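Local coordinates for protein putative glucarate dehydratase (Pseudomonas fluorescens, PDB 4IT1) that probably dehydrates D-glucarate to 5-dehydro-4-deoxy-D-glucarate, as a magnesium-binding member of the mandelate racemase/muconate lactonizing enzyme family of the enolase superfamily, at residues P221-K232 with R255-L264; L337-G348 with L364-Q375. All coordinates share one frame; numbering follows the deposited sequence.

Both contacts belong to the C-terminal barrel domain of this enolase-superfamily protein, and they follow one another along the chain: interaction 1 closes before interaction 2 opens. Their centres lie about 23 Å apart, with nearest atoms about 9 Å from each other, so they do not touch. Interaction 1 joins helices 221-234 and 250-260 on the outside of the barrel, its centre about 25 Å from the centre of the chain. Interaction 2 is buried, its centre about 6 Å from there, where strand 338-341 and residues 364-371 run side by side. The first thus packs the outer helical layer, while the second lies at the C-terminal end of a barrel strand, where His342, a predicted proton acceptor, sits near the magnesium ion.

Interaction 1: residues P221-K232 with R255-L264; sequences PEHEVACIKALK and RMAELLGDDL
Pro221 lays its CB against the sulfur of Met256, 3.5 Å from SD, at the start of a helix pair whose segments run nearly parallel, crossing at -26° with axes 10.4 Å apart. Next, Glu222 bends at chi2 (92°) to bring OE2 to Arg255 NH1 at 3.1 Å, a salt bridge on the solvent side. The oxygen lies in the guanidinium plane, whereas the nitrogen stands above the carboxylate plane. Val225 suits the middle because its two branches divide the work: CG2 meets Met256 SD at 3.5 Å, and CG1 reaches Leu259 CB and Leu260 CD2. One turn on, Ile228 sends CG2, anti to its own backbone N, across Leu260 CD2 (3.7 Å) and Leu264 CD2.

Lys229 is long enough to cross to the end of the second helix. Its chain turns at chi2 (-84°), and NZ donates to Leu259 O at 2.7 Å in the carbonyl plane and to Asp263 OD2 at 3.0 Å. A methionine here would probably leave the Leu259 carbonyl without this donor and Asp263 without its closer cationic mate. Lys232 approaches the other carboxylate oxygen, its NZ 3.5 Å from Asp263 OD1, completing a network in which one aspartate serves two lysines just past the helix end, where Gly261 has taken up positive phi.

Beneath these polar groups, Ile228 and Leu264 rest on Ile242 of barrel strand 240-243, and Leu260 touches Tyr267 of strand 266-268. Helix 193-207 lies on the far flank of helix 221-234, touched by Leu231.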
loop_
_atom_site.group_PDB
_atom_site.type_symbol
_atom_site.label_atom_id
_atom_site.label_comp_id
_atom_site.label_asym_id
_atom_site.label_seq_id
_atom_site.Cartn_x
_atom_site.Cartn_y
_atom_site.Cartn_z
ATOM N N PRO A 221 -1.997 2.322 39.984
ATOM C CA PRO A 221 -3.060 2.561 39.008
ATOM C C PRO A 221 -4.259 3.366 39.554
ATOM O O PRO A 221 -4.809 4.181 38.820
ATOM C CB PRO A 221 -3.449 1.144 38.528
ATOM C CG PRO A 221 -2.824 0.192 39.496
ATOM C CD PRO A 221 -1.632 0.895 40.079
ATOM N N GLU A 222 -4.637 3.168 40.818
ATOM C CA GLU A 222 -5.641 4.027 41.462
ATOM C C GLU A 222 -5.225 5.497 41.468
ATOM O O GLU A 222 -6.065 6.384 41.288
ATOM C CB GLU A 222 -5.943 3.587 42.898
ATOM C CG GLU A 222 -6.958 2.461 43.024
ATOM C CD GLU A 222 -6.321 1.081 43.049
ATOM O OE1 GLU A 222 -5.098 0.964 42.791
ATOM O OE2 GLU A 222 -7.050 0.106 43.331
ATOM N N HIS A 223 -3.935 5.751 41.681
ATOM C CA HIS A 223 -3.434 7.119 41.702
ATOM C C HIS A 223 -3.487 7.713 40.310
ATOM O O HIS A 223 -3.846 8.881 40.143
ATOM C CB HIS A 223 -2.014 7.206 42.281
ATOM C CG HIS A 223 -1.429 8.586 42.238
ATOM N ND1 HIS A 223 -1.708 9.546 43.190
ATOM C CD2 HIS A 223 -0.594 9.174 41.347
ATOM C CE1 HIS A 223 -1.069 10.662 42.888
ATOM N NE2 HIS A 223 -0.385 10.464 41.775
ATOM N N GLU A 224 -3.146 6.912 39.308
ATOM C CA GLU A 224 -3.140 7.396 37.932
ATOM C C GLU A 224 -4.565 7.670 37.433
ATOM O O GLU A 224 -4.778 8.616 36.681
ATOM C CB GLU A 224 -2.387 6.433 37.005
ATOM C CG GLU A 224 -0.886 6.360 37.274
ATOM C CD GLU A 224 -0.134 5.451 36.306
ATOM O OE1 GLU A 224 -0.660 4.377 35.932
ATOM O OE2 GLU A 224 0.996 5.810 35.918
ATOM N N VAL A 225 -5.524 6.845 37.863
ATOM C CA VAL A 225 -6.946 7.046 37.559
ATOM C C VAL A 225 -7.407 8.413 38.075
ATOM O O VAL A 225 -8.011 9.186 37.329
ATOM C CB VAL A 225 -7.827 5.908 38.139
ATOM C CG1 VAL A 225 -9.307 6.295 38.171
ATOM C CG2 VAL A 225 -7.643 4.637 37.327
ATOM N N ALA A 226 -7.098 8.705 39.340
ATOM C CA ALA A 226 -7.388 10.007 39.954
ATOM C C ALA A 226 -6.784 11.190 39.181
ATOM O O ALA A 226 -7.389 12.265 39.112
ATOM C CB ALA A 226 -6.933 10.023 41.405
ATOM N N CYS A 227 -5.608 10.984 38.589
ATOM C CA CYS A 227 -4.977 12.019 37.764
ATOM C C CYS A 227 -5.730 12.250 36.456
ATOM O O CYS A 227 -5.729 13.364 35.920
ATOM C CB CYS A 227 -3.510 11.689 37.487
ATOM S SG CYS A 227 -2.486 11.641 38.982
ATOM N N ILE A 228 -6.372 11.205 35.945
ATOM C CA ILE A 228 -7.211 11.347 34.757
ATOM C C ILE A 228 -8.487 12.124 35.088
ATOM O O ILE A 228 -8.862 13.034 34.351
ATOM C CB ILE A 228 -7.537 9.984 34.115
ATOM C CG1 ILE A 228 -6.323 9.476 33.344
ATOM C CG2 ILE A 228 -8.725 10.088 33.166
ATOM C CD1 ILE A 228 -6.230 7.969 33.341
ATOM N N LYS A 229 -9.135 11.763 36.195
ATOM C CA LYS A 229 -10.309 12.486 36.698
ATOM C C LYS A 229 -10.022 13.987 36.773
ATOM O O LYS A 229 -10.776 14.801 36.224
ATOM C CB LYS A 229 -10.720 11.979 38.086
ATOM C CG LYS A 229 -11.012 10.489 38.185
ATOM C CD LYS A 229 -12.427 10.146 37.762
ATOM C CE LYS A 229 -12.710 8.676 38.003
ATOM N NZ LYS A 229 -13.832 8.209 37.146
ATOM N N ALA A 230 -8.922 14.336 37.440
ATOM C CA ALA A 230 -8.513 15.725 37.606
ATOM C C ALA A 230 -8.282 16.422 36.258
ATOM O O ALA A 230 -8.626 17.596 36.097
ATOM C CB ALA A 230 -7.274 15.811 38.485
ATOM N N LEU A 231 -7.716 15.695 35.295
ATOM C CA LEU A 231 -7.546 16.206 33.934
ATOM C C LEU A 231 -8.876 16.415 33.196
ATOM O O LEU A 231 -9.011 17.364 32.417
ATOM C CB LEU A 231 -6.653 15.277 33.111
ATOM C CG LEU A 231 -5.139 15.401 33.267
ATOM C CD1 LEU A 231 -4.459 14.154 32.721
ATOM C CD2 LEU A 231 -4.626 16.645 32.561
ATOM N N LYS A 232 -9.834 15.515 33.432
ATOM C CA LYS A 232 -11.176 15.598 32.843
ATOM C C LYS A 232 -11.942 16.772 33.457
ATOM O O LYS A 232 -12.653 17.502 32.756
ATOM C CB LYS A 232 -11.943 14.289 33.071
ATOM C CG LYS A 232 -13.284 14.184 32.357
ATOM C CD LYS A 232 -14.176 13.152 33.038
ATOM C CE LYS A 232 -15.539 13.021 32.368
ATOM N NZ LYS A 232 -15.475 12.290 31.067
ATOM N N ARG A 255 -10.467 -3.618 36.630
ATOM C CA ARG A 255 -10.809 -2.797 37.802
ATOM C C ARG A 255 -10.684 -1.307 37.510
ATOM O O ARG A 255 -11.497 -0.507 37.983
ATOM C CB ARG A 255 -9.963 -3.162 39.028
ATOM C CG ARG A 255 -10.307 -4.505 39.657
ATOM C CD ARG A 255 -9.769 -4.639 41.080
ATOM N NE ARG A 255 -8.306 -4.584 41.152
ATOM C CZ ARG A 255 -7.606 -3.536 41.585
ATOM N NH1 ARG A 255 -8.222 -2.434 41.998
ATOM N NH2 ARG A 255 -6.278 -3.589 41.607
ATOM N N MET A 256 -9.674 -0.945 36.721
ATOM C CA MET A 256 -9.464 0.442 36.326
ATOM C C MET A 256 -10.552 0.939 35.374
ATOM O O MET A 256 -11.076 2.047 35.544
ATOM C CB MET A 256 -8.074 0.636 35.719
ATOM C CG MET A 256 -6.915 0.368 36.678
ATOM S SD MET A 256 -6.917 1.288 38.238
ATOM C CE MET A 256 -7.676 0.110 39.359
ATOM N N ALA A 257 -10.894 0.111 34.387
ATOM C CA ALA A 257 -12.009 0.382 33.477
ATOM C C ALA A 257 -13.289 0.731 34.240
ATOM O O ALA A 257 -14.018 1.639 33.847
ATOM C CB ALA A 257 -12.254 -0.814 32.573
ATOM N N GLU A 258 -13.551 0.001 35.325
ATOM C CA GLU A 258 -14.718 0.248 36.174
ATOM C C GLU A 258 -14.657 1.633 36.816
ATOM O O GLU A 258 -15.626 2.386 36.764
ATOM C CB GLU A 258 -14.864 -0.838 37.244
ATOM C CG GLU A 258 -15.209 -2.214 36.687
ATOM C CD GLU A 258 -15.433 -3.262 37.766
ATOM O OE1 GLU A 258 -16.485 -3.937 37.723
ATOM O OE2 GLU A 258 -14.565 -3.416 38.655
ATOM N N LEU A 259 -13.507 1.972 37.388
ATOM C CA LEU A 259 -13.312 3.266 38.043
ATOM C C LEU A 259 -13.341 4.455 37.075
ATOM O O LEU A 259 -13.717 5.561 37.466
ATOM C CB LEU A 259 -12.011 3.278 38.866
ATOM C CG LEU A 259 -11.872 2.346 40.081
ATOM C CD1 LEU A 259 -10.458 2.427 40.639
ATOM C CD2 LEU A 259 -12.891 2.655 41.175
ATOM N N LEU A 260 -12.950 4.227 35.823
ATOM C CA LEU A 260 -12.869 5.305 34.834
ATOM C C LEU A 260 -14.177 5.541 34.062
ATOM O O LEU A 260 -14.357 6.599 33.461
ATOM C CB LEU A 260 -11.720 5.053 33.852
ATOM C CG LEU A 260 -10.277 5.317 34.290
ATOM C CD1 LEU A 260 -9.310 4.507 33.438
ATOM C CD2 LEU A 260 -9.934 6.797 34.216
ATOM N N GLY A 261 -15.068 4.550 34.070
ATOM C CA GLY A 261 -16.345 4.628 33.349
ATOM C C GLY A 261 -16.178 4.867 31.859
ATOM O O GLY A 261 -15.895 3.940 31.100
ATOM N N ASP A 262 -16.355 6.119 31.444
ATOM C CA ASP A 262 -16.129 6.516 30.052
ATOM C C ASP A 262 -15.317 7.804 29.953
ATOM O O ASP A 262 -15.398 8.528 28.960
ATOM C CB ASP A 262 -17.446 6.603 29.255
ATOM C CG ASP A 262 -18.567 7.307 30.019
ATOM O OD1 ASP A 262 -18.341 8.404 30.580
ATOM O OD2 ASP A 262 -19.689 6.758 30.040
ATOM N N ASP A 263 -14.515 8.070 30.984
ATOM C CA ASP A 263 -13.602 9.220 30.997
ATOM C C ASP A 263 -12.602 9.201 29.843
ATOM O O ASP A 263 -12.042 10.241 29.491
ATOM C CB ASP A 263 -12.839 9.295 32.325
ATOM C CG ASP A 263 -13.742 9.594 33.517
ATOM O OD1 ASP A 263 -14.973 9.735 33.342
ATOM O OD2 ASP A 263 -13.209 9.683 34.643
ATOM N N LEU A 264 -12.385 8.026 29.249
ATOM C CA LEU A 264 -11.355 7.859 28.217
ATOM C C LEU A 264 -11.890 7.636 26.812
ATOM O O LEU A 264 -12.815 6.852 26.614
ATOM C CB LEU A 264 -10.416 6.698 28.575
ATOM C CG LEU A 264 -9.459 6.822 29.765
ATOM C CD1 LEU A 264 -8.558 5.603 29.787
ATOM C CD2 LEU A 264 -8.609 8.084 29.707
#

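Interaction 2: residues L337-G348 with L364-Q375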
loop_
_atom_site.group_PDB
_atom_site.type_symbol
_atom_site.label_atom_id
_atom_site.label_comp_id
_atom_site.label_asym_id
_atom_site.label_seq_id
_atom_site.Cartn_x
_atom_site.Cartn_y
_atom_site.Cartn_z
ATOM N N LEU A 337 -10.084 -1.136 11.339
ATOM C CA LEU A 337 -9.311 -0.676 12.495
ATOM C C LEU A 337 -9.035 0.813 12.360
ATOM O O LEU A 337 -8.807 1.303 11.252
ATOM C CB LEU A 337 -7.978 -1.438 12.599
ATOM C CG LEU A 337 -7.972 -2.974 12.572
ATOM C CD1 LEU A 337 -6.545 -3.495 12.654
ATOM C CD2 LEU A 337 -8.829 -3.592 13.677
ATOM N N GLY A 338 -9.047 1.531 13.478
ATOM C CA GLY A 338 -8.630 2.935 13.483
ATOM C C GLY A 338 -7.122 3.048 13.294
ATOM O O GLY A 338 -6.380 2.153 13.698
ATOM N N VAL A 339 -6.671 4.131 12.660
ATOM C CA VAL A 339 -5.238 4.411 12.535
ATOM C C VAL A 339 -4.900 5.799 13.045
ATOM O O VAL A 339 -5.690 6.734 12.901
ATOM C CB VAL A 339 -4.717 4.379 11.089
ATOM C CG1 VAL A 339 -3.392 3.630 11.036
ATOM C CG2 VAL A 339 -5.736 3.781 10.143
ATOM N N SER A 340 -3.709 5.914 13.624
ATOM C CA SER A 340 -3.120 7.188 13.994
ATOM C C SER A 340 -1.612 7.009 13.918
ATOM O O SER A 340 -1.122 5.891 13.797
ATOM C CB SER A 340 -3.560 7.594 15.396
ATOM O OG SER A 340 -3.132 8.908 15.702
ATOM N N MET A 341 -0.873 8.106 13.973
ATOM C CA MET A 341 0.567 8.048 13.787
ATOM C C MET A 341 1.259 8.352 15.114
ATOM O O MET A 341 0.643 8.904 16.028
ATOM C CB MET A 341 0.982 9.044 12.710
ATOM C CG MET A 341 1.981 8.512 11.706
ATOM S SD MET A 341 1.247 7.364 10.534
ATOM C CE MET A 341 -0.235 8.244 10.038
ATOM N N HIS A 342 2.531 7.976 15.223
ATOM C CA HIS A 342 3.272 8.117 16.478
ATOM C C HIS A 342 4.759 8.298 16.198
ATOM O O HIS A 342 5.266 7.832 15.174
ATOM C CB HIS A 342 3.038 6.891 17.384
ATOM C CG HIS A 342 4.066 6.726 18.467
ATOM N ND1 HIS A 342 5.342 6.269 18.217
ATOM C CD2 HIS A 342 4.006 6.958 19.800
ATOM C CE1 HIS A 342 6.027 6.235 19.347
ATOM N NE2 HIS A 342 5.239 6.649 20.323
ATOM N N SER A 343 5.437 9.004 17.102
ATOM C CA SER A 343 6.906 9.089 17.125
ATOM C C SER A 343 7.357 9.531 18.502
ATOM O O SER A 343 6.729 10.395 19.125
ATOM C CB SER A 343 7.442 10.037 16.059
ATOM O OG SER A 343 7.156 9.540 14.761
ATOM N N ASN A 344 8.430 8.914 18.986
ATOM C CA ASN A 344 8.946 9.203 20.319
ATOM C C ASN A 344 10.397 9.674 20.254
ATOM O O ASN A 344 11.098 9.361 19.285
ATOM C CB ASN A 344 8.800 7.976 21.229
ATOM C CG ASN A 344 9.684 6.817 20.802
ATOM O OD1 ASN A 344 9.621 6.348 19.663
ATOM N ND2 ASN A 344 10.518 6.350 21.721
ATOM N N SER A 345 10.825 10.426 21.275
ATOM C CA SER A 345 12.207 10.930 21.394
ATOM C C SER A 345 12.827 11.271 20.042
ATOM O O SER A 345 13.784 10.634 19.593
ATOM C CB SER A 345 13.093 9.951 22.179
ATOM O OG SER A 345 12.823 10.041 23.568
ATOM N N HIS A 346 12.257 12.289 19.402
ATOM C CA HIS A 346 12.581 12.625 18.022
ATOM C C HIS A 346 12.748 14.133 17.851
ATOM O O HIS A 346 12.377 14.923 18.727
ATOM C CB HIS A 346 11.462 12.133 17.100
ATOM C CG HIS A 346 10.154 12.818 17.343
ATOM N ND1 HIS A 346 9.710 13.867 16.569
ATOM C CD2 HIS A 346 9.216 12.635 18.304
ATOM C CE1 HIS A 346 8.546 14.285 17.028
ATOM N NE2 HIS A 346 8.224 13.556 18.081
ATOM N N LEU A 347 13.299 14.519 16.707
ATOM C CA LEU A 347 13.421 15.921 16.353
ATOM C C LEU A 347 12.506 16.281 15.183
ATOM O O LEU A 347 11.702 15.457 14.724
ATOM C CB LEU A 347 14.878 16.278 16.048
ATOM C CG LEU A 347 15.884 16.110 17.197
ATOM C CD1 LEU A 347 17.286 16.428 16.706
ATOM C CD2 LEU A 347 15.541 16.958 18.418
ATOM N N GLY A 348 12.646 17.517 14.714
ATOM C CA GLY A 348 11.788 18.088 13.686
ATOM C C GLY A 348 11.694 17.311 12.391
ATOM O O GLY A 348 10.627 17.286 11.769
ATOM N N LEU A 364 -7.272 9.017 8.731
ATOM C CA LEU A 364 -6.625 9.438 9.969
ATOM C C LEU A 364 -7.689 9.648 11.046
ATOM O O LEU A 364 -8.413 10.644 11.035
ATOM C CB LEU A 364 -5.810 10.720 9.745
ATOM C CG LEU A 364 -4.964 11.250 10.911
ATOM C CD1 LEU A 364 -4.022 10.176 11.433
ATOM C CD2 LEU A 364 -4.176 12.489 10.503
ATOM N N ASP A 365 -7.763 8.712 11.985
ATOM C CA ASP A 365 -8.909 8.609 12.885
ATOM C C ASP A 365 -8.775 9.352 14.208
ATOM O O ASP A 365 -9.782 9.650 14.855
ATOM C CB ASP A 365 -9.241 7.137 13.132
ATOM C CG ASP A 365 -9.636 6.421 11.864
ATOM O OD1 ASP A 365 -10.658 6.816 11.265
ATOM O OD2 ASP A 365 -8.926 5.476 11.458
ATOM N N TYR A 366 -7.541 9.636 14.613
ATOM C CA TYR A 366 -7.280 10.314 15.885
ATOM C C TYR A 366 -6.065 11.214 15.743
ATOM O O TYR A 366 -5.287 11.071 14.801
ATOM C CB TYR A 366 -7.031 9.307 17.015
ATOM C CG TYR A 366 -8.141 8.311 17.253
ATOM C CD1 TYR A 366 -8.196 7.106 16.540
ATOM C CD2 TYR A 366 -9.126 8.558 18.204
ATOM C CE1 TYR A 366 -9.211 6.185 16.761
ATOM C CE2 TYR A 366 -10.150 7.644 18.431
ATOM C CZ TYR A 366 -10.186 6.460 17.709
ATOM O OH TYR A 366 -11.197 5.558 17.939
ATOM N N ALA A 367 -5.912 12.143 16.685
ATOM C CA ALA A 367 -4.730 12.996 16.759
ATOM C C ALA A 367 -3.484 12.142 16.967
ATOM O O ALA A 367 -3.517 11.130 17.673
ATOM C CB ALA A 367 -4.874 14.008 17.888
ATOM N N CYS A 368 -2.391 12.563 16.345
ATOM C CA CYS A 368 -1.141 11.827 16.383
ATOM C C CYS A 368 -0.361 12.037 17.682
ATOM O O CYS A 368 -0.747 12.866 18.520
ATOM C CB CYS A 368 -0.296 12.197 15.176
ATOM S SG CYS A 368 -1.085 11.761 13.617
ATOM N N ASP A 369 0.720 11.269 17.844
ATOM C CA ASP A 369 1.532 11.285 19.070
ATOM C C ASP A 369 2.902 11.884 18.813
ATOM O O ASP A 369 3.547 11.566 17.806
ATOM C CB ASP A 369 1.708 9.874 19.642
ATOM C CG ASP A 369 0.532 9.426 20.483
ATOM O OD1 ASP A 369 0.089 10.192 21.365
ATOM O OD2 ASP A 369 0.072 8.281 20.280
ATOM N N THR A 370 3.345 12.743 19.733
ATOM C CA THR A 370 4.655 13.385 19.618
ATOM C C THR A 370 5.290 13.681 20.979
ATOM O O THR A 370 4.592 13.861 21.988
ATOM C CB THR A 370 4.599 14.664 18.747
ATOM O OG1 THR A 370 5.922 15.012 18.316
ATOM C CG2 THR A 370 3.973 15.843 19.513
ATOM N N HIS A 371 6.620 13.715 20.993
ATOM C CA HIS A 371 7.386 13.992 22.208
ATOM C C HIS A 371 7.872 15.445 22.225
ATOM O O HIS A 371 8.374 15.929 23.239
ATOM C CB HIS A 371 8.584 13.034 22.302
ATOM C CG HIS A 371 8.298 11.768 23.050
ATOM N ND1 HIS A 371 7.217 10.961 22.771
ATOM C CD2 HIS A 371 8.968 11.160 24.058
ATOM C CE1 HIS A 371 7.224 9.919 23.583
ATOM N NE2 HIS A 371 8.278 10.015 24.373
ATOM N N TYR A 372 7.678 16.121 21.093
ATOM C CA TYR A 372 8.275 17.427 20.763
ATOM C C TYR A 372 8.263 18.520 21.837
ATOM O O TYR A 372 9.255 19.229 21.979
ATOM C CB TYR A 372 7.672 17.953 19.466
ATOM C CG TYR A 372 8.641 18.704 18.591
ATOM C CD1 TYR A 372 9.741 18.059 18.013
ATOM C CD2 TYR A 372 8.444 20.058 18.311
ATOM C CE1 TYR A 372 10.625 18.750 17.198
ATOM C CE2 TYR A 372 9.319 20.757 17.494
ATOM C CZ TYR A 372 10.405 20.105 16.942
ATOM O OH TYR A 372 11.264 20.812 16.132
ATOM N N PRO A 373 7.148 18.671 22.587
ATOM C CA PRO A 373 7.159 19.558 23.755
ATOM C C PRO A 373 8.299 19.334 24.762
ATOM O O PRO A 373 8.636 20.251 25.524
ATOM C CB PRO A 373 5.808 19.271 24.441
ATOM C CG PRO A 373 4.999 18.479 23.471
ATOM C CD PRO A 373 5.769 18.345 22.188
ATOM N N TRP A 374 8.874 18.132 24.775
ATOM C CA TRP A 374 9.914 17.790 25.754
ATOM C C TRP A 374 11.298 18.211 25.307
ATOM O O TRP A 374 12.141 18.540 26.143
ATOM C CB TRP A 374 9.879 16.297 26.094
ATOM C CG TRP A 374 8.612 15.928 26.774
ATOM C CD1 TRP A 374 7.570 15.235 26.239
ATOM C CD2 TRP A 374 8.223 16.276 28.111
ATOM N NE1 TRP A 374 6.557 15.102 27.168
ATOM C CE2 TRP A 374 6.936 15.730 28.326
ATOM C CE3 TRP A 374 8.843 16.978 29.152
ATOM C CZ2 TRP A 374 6.250 15.870 29.547
ATOM C CZ3 TRP A 374 8.162 17.116 30.365
ATOM C CH2 TRP A 374 6.875 16.570 30.547
ATOM N N GLN A 375 11.524 18.194 23.992
ATOM C CA GLN A 375 12.804 18.604 23.421
ATOM C C GLN A 375 13.104 20.064 23.745
ATOM O O GLN A 375 12.236 20.934 23.616
ATOM C CB GLN A 375 12.848 18.333 21.914
ATOM C CG GLN A 375 13.563 17.042 21.535
ATOM C CD GLN A 375 13.161 15.850 22.394
ATOM O OE1 GLN A 375 13.903 15.442 23.291
ATOM N NE2 GLN A 375 11.981 15.296 22.136
HETATM O O HOH W 1 -9.049 3.369 9.834
HETATM O O HOH W 2 -1.701 8.363 18.334
HETATM O O HOH W 3 10.288 14.715 20.408
#
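Val339 and Asp365 begin the pairing of strand 338-341, a strand of the modified TIM barrel, (beta/alpha)7-beta, of the enolase superfamily, with the loop that follows helix 348-360. Asp365 suits this end because its backbone and side chain both bind: N donates to Val339 O, while OD2 accepts Val339 N at 2.9 Å through its anti lone pair. Ser340 turns OG anti to the backbone N (chi1 -173°), setting it 3.0 Å from Ala367 O and within reach of Tyr366 O. Met341 rests its CB on Cys368 SG at 3.5 Å, and its carbonyl accepts Asp369 N.

The side chain of His342, the predicted proton acceptor, comes within about 5 Å of the magnesium ion. Its CD2 approaches Asp369 CB at 3.7 Å, with ring and carboxylate planes 74° apart, but the polar ends have other partners: ND1 bonds to Asp315, and Asp369 forms a salt bridge with Lys213. The His371 side chain lies close to a bound tartrate, probably from the crystallisation liquor. Asn344 CB lies over one face of the His371 ring in a CH-pi contact, and Ser345 N lies over the same face.

His346 uses both ring nitrogens. With CG lodged between backbone N and carbonyl carbon (chi1 64°), ND1 donates to Leu347 O, and NE2, on the other side of CE1, points to Thr370. The Tyr372 ring turns its edge to Gly348 N, an approach that glycine permits because a CB would crowd the tyrosine hydroxyl, itself bonded to Glu380. His346 NE2 and Thr370 OG1 share a hydrogen bond of 2.7 Å, and His371 N gives NE2 a weak second one at 3.3 Å.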